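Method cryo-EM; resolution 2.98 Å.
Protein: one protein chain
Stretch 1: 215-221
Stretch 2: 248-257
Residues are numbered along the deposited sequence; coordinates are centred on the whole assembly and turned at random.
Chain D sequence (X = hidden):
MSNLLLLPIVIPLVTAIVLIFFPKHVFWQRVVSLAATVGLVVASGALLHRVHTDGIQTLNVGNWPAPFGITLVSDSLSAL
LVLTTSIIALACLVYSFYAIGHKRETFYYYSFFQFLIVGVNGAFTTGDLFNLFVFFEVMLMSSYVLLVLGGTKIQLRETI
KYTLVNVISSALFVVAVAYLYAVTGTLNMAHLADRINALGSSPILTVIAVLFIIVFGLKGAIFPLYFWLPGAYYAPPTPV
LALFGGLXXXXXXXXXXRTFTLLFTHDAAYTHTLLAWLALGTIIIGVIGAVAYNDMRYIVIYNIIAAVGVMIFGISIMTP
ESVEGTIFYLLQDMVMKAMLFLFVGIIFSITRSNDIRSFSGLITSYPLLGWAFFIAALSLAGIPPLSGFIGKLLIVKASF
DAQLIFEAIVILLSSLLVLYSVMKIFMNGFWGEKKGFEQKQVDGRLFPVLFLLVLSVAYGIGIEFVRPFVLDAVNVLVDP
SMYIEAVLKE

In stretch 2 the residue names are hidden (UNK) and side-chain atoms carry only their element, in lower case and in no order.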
# COMPACT_ATOMS: atom_id res chain seq x y z
N VAL D 215 -42.78 9.87 45.29
CA VAL D 215 -41.44 9.36 45.00
C VAL D 215 -40.49 9.61 46.16
O VAL D 215 -39.85 8.68 46.68
CB VAL D 215 -40.89 9.98 43.70
CG1 VAL D 215 -39.44 9.59 43.52
CG2 VAL D 215 -41.70 9.52 42.51
N PHE D 216 -40.40 10.87 46.61
CA PHE D 216 -39.47 11.22 47.67
C PHE D 216 -39.89 10.67 49.03
O PHE D 216 -39.05 10.53 49.91
CB PHE D 216 -39.31 12.73 47.74
CG PHE D 216 -38.63 13.33 46.54
CD1 PHE D 216 -37.79 12.58 45.75
CD2 PHE D 216 -38.87 14.64 46.19
CE1 PHE D 216 -37.18 13.13 44.64
CE2 PHE D 216 -38.27 15.20 45.08
CZ PHE D 216 -37.42 14.44 44.31
N GLY D 217 -41.18 10.35 49.21
CA GLY D 217 -41.61 9.65 50.39
C GLY D 217 -41.41 8.16 50.33
O GLY D 217 -41.40 7.50 51.37
N LEU D 218 -41.29 7.60 49.13
CA LEU D 218 -40.71 6.27 49.03
C LEU D 218 -39.22 6.29 49.35
O LEU D 218 -38.69 5.31 49.89
CB LEU D 218 -40.95 5.69 47.64
CG LEU D 218 -42.37 5.18 47.39
CD1 LEU D 218 -42.59 4.88 45.93
CD2 LEU D 218 -42.57 3.93 48.23
N LYS D 219 -38.54 7.40 49.05
CA LYS D 219 -37.12 7.50 49.38
C LYS D 219 -36.91 7.63 50.89
O LYS D 219 -36.28 6.78 51.52
CB LYS D 219 -36.49 8.69 48.65
CG LYS D 219 -36.57 8.59 47.14
CD LYS D 219 -35.83 7.37 46.62
CE LYS D 219 -35.73 7.40 45.11
NZ LYS D 219 -37.05 7.24 44.47
N GLY D 220 -37.44 8.70 51.49
CA GLY D 220 -37.44 8.85 52.93
C GLY D 220 -38.82 8.54 53.47
O GLY D 220 -39.80 9.16 53.06
N ALA D 221 -38.88 7.60 54.41
CA ALA D 221 -40.11 6.86 54.72
C ALA D 221 -41.17 7.75 55.35
O ALA D 221 -41.08 8.11 56.52
CB ALA D 221 -39.78 5.69 55.64
N UNK D 248 -29.58 8.13 54.46
CA UNK D 248 -30.39 7.76 53.31
C UNK D 248 -31.78 8.37 53.36
O UNK D 248 -32.28 8.88 52.35
c UNK D 248 -29.33 5.36 52.89
c UNK D 248 -28.65 5.80 51.62
c UNK D 248 -30.53 6.24 53.20
c UNK D 248 -29.85 3.94 52.77
N UNK D 249 -32.44 8.32 54.51
CA UNK D 249 -33.79 8.85 54.61
C UNK D 249 -33.82 10.37 54.64
O UNK D 249 -34.88 10.95 54.40
c UNK D 249 -34.48 8.29 55.85
o UNK D 249 -33.72 8.65 57.01
c UNK D 249 -34.56 6.79 55.76
N UNK D 250 -32.70 11.02 54.91
CA UNK D 250 -32.68 12.46 55.07
C UNK D 250 -32.40 13.21 53.79
O UNK D 250 -32.46 14.44 53.78
n UNK D 250 -32.44 10.01 60.13
c UNK D 250 -32.08 11.40 58.13
c UNK D 250 -32.45 11.39 59.58
c UNK D 250 -32.14 12.80 57.57
c UNK D 250 -31.65 12.88 56.13
N UNK D 251 -32.07 12.51 52.70
CA UNK D 251 -31.96 13.17 51.41
C UNK D 251 -33.32 13.22 50.71
O UNK D 251 -33.56 14.14 49.91
c UNK D 251 -31.24 11.09 50.17
c UNK D 251 -30.86 12.49 50.57
c UNK D 251 -30.49 13.33 49.36
N UNK D 252 -34.23 12.30 51.03
CA UNK D 252 -35.61 12.46 50.60
C UNK D 252 -36.28 13.65 51.26
O UNK D 252 -37.06 14.36 50.62
N UNK D 253 -35.97 13.89 52.53
CA UNK D 253 -36.49 15.04 53.25
C UNK D 253 -35.97 16.34 52.64
O UNK D 253 -36.73 17.29 52.42
c UNK D 253 -36.73 13.67 55.33
c UNK D 253 -36.13 14.93 54.74
c UNK D 253 -36.60 16.15 55.50
N UNK D 254 -34.67 16.37 52.32
CA UNK D 254 -34.09 17.54 51.66
C UNK D 254 -34.67 17.75 50.27
O UNK D 254 -34.84 18.89 49.83
c UNK D 254 -32.57 17.41 51.59
o UNK D 254 -30.25 21.44 48.40
c UNK D 254 -31.32 20.78 50.40
c UNK D 254 -31.94 18.48 50.74
c UNK D 254 -31.89 19.79 51.18
c UNK D 254 -31.42 18.19 49.49
c UNK D 254 -30.86 19.17 48.71
c UNK D 254 -30.81 20.46 49.17
N UNK D 255 -34.98 16.67 49.56
CA UNK D 255 -35.54 16.81 48.22
C UNK D 255 -36.96 17.34 48.26
O UNK D 255 -37.33 18.19 47.44
c UNK D 255 -35.48 15.47 47.50
o UNK D 255 -36.27 14.53 48.18
N UNK D 256 -37.78 16.87 49.22
CA UNK D 256 -39.10 17.46 49.48
C UNK D 256 -38.97 18.95 49.81
O UNK D 256 -39.74 19.78 49.31
c UNK D 256 -41.08 17.42 51.05
c UNK D 256 -40.16 15.29 50.19
c UNK D 256 -40.63 14.41 51.31
c UNK D 256 -39.81 16.70 50.62
N UNK D 257 -37.97 19.29 50.62
CA UNK D 257 -37.75 20.66 51.06
C UNK D 257 -37.40 21.57 49.88
O UNK D 257 -38.00 22.65 49.71
c UNK D 257 -36.65 20.67 52.11
c UNK D 257 -36.38 21.83 53.07
c UNK D 257 -35.47 22.83 52.45
c UNK D 257 -35.73 21.28 54.32

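Position 248 carries four side-chain carbons, forked at the second, and none comes closer than 6.0 Å to stretch 1. A fork one carbon out from CB identifies Leu 248, which takes no part in the contact.

At position 249 a single carbon bears one oxygen and one carbon, the branched pattern of threonine. Thr 249, with chi1 in the p well, lies where the two backbones come nearest: its CA is 4.0 Å from Gly 220 CA, and its carbonyl O is 3.6 Å from Gly 220 CA. The approach is made by main chain, the CA-to-CB bond running sideways.

Position 250 has four carbons in a row ending in nitrogen, which defines a lysine. The CA-to-CB bond of Lys 250 points away from stretch 1, and its NZ is hydrogen-bonded elsewhere in the structure.

At position 251 one carbon carries two others, three carbons in all. This is Val 251, whose side chain stays 6.0 Å from stretch 1.

Position 252 has no side-chain atoms at all, so it is Gly 252. Its bare CA sits 4.0 Å from Phe 216 O, 4.3 Å from Lys 219 CB and 4.3 Å from Gly 220 N. A CB here would point toward stretch 1 and fall 2.8 Å from Gly 220 N and 2.9 Å from Phe 216 O, both clashes; the absence of a side chain is what the spacing requires.

Position 253 repeats the three-carbon fork at CB and is Val 253. Its CA-to-CB bond points away, and the side chain makes no contact with stretch 1.

At position 254 one carbon leads to a six-carbon ring bearing an oxygen, which can only be tyrosine. The ring of Tyr 254 is out of reach of stretch 1.

Position 255 shows one carbon followed by one oxygen; its CA-to-CB bond points toward stretch 1, and the oxygen lies over one face of the Phe 216 ring. This is Ser 255. Its CB stands 3.6 Å from the centroid of the Phe 216 ring, 9° off the ring normal, in a CH-pi contact. Its OG, 3.1 Å from Phe 216 CG, donates a hydrogen bond to Gly 252 O at 2.6 Å, so the polar group is satisfied within its own helix while lying against an aromatic face.

Position 256 has four carbons forked at the first, one arm two carbons long, as in isoleucine. The CA-to-CB bond of Ile 256 points sideways, but the end of the side chain comes nearer, and CG1 packs 3.6 Å from Phe 216 CB.

Position 257, again four carbons forked at the second, is Leu 257, out of reach.

The helices run nearly antiparallel, at 156°, with axes 8.1 Å apart at closest approach. Glycines permit this closeness: a CB on Gly 220 would lie 2.5 Å from Thr 249 O. Beside this backbone packing, Phe 216 supplies the main side-chain contact, against Ser 255 and Ile 256. No hydrogen bond crosses between the stretches; the contact rests on close packing.

Stretch 2 248-257: LTKVGVYSIL
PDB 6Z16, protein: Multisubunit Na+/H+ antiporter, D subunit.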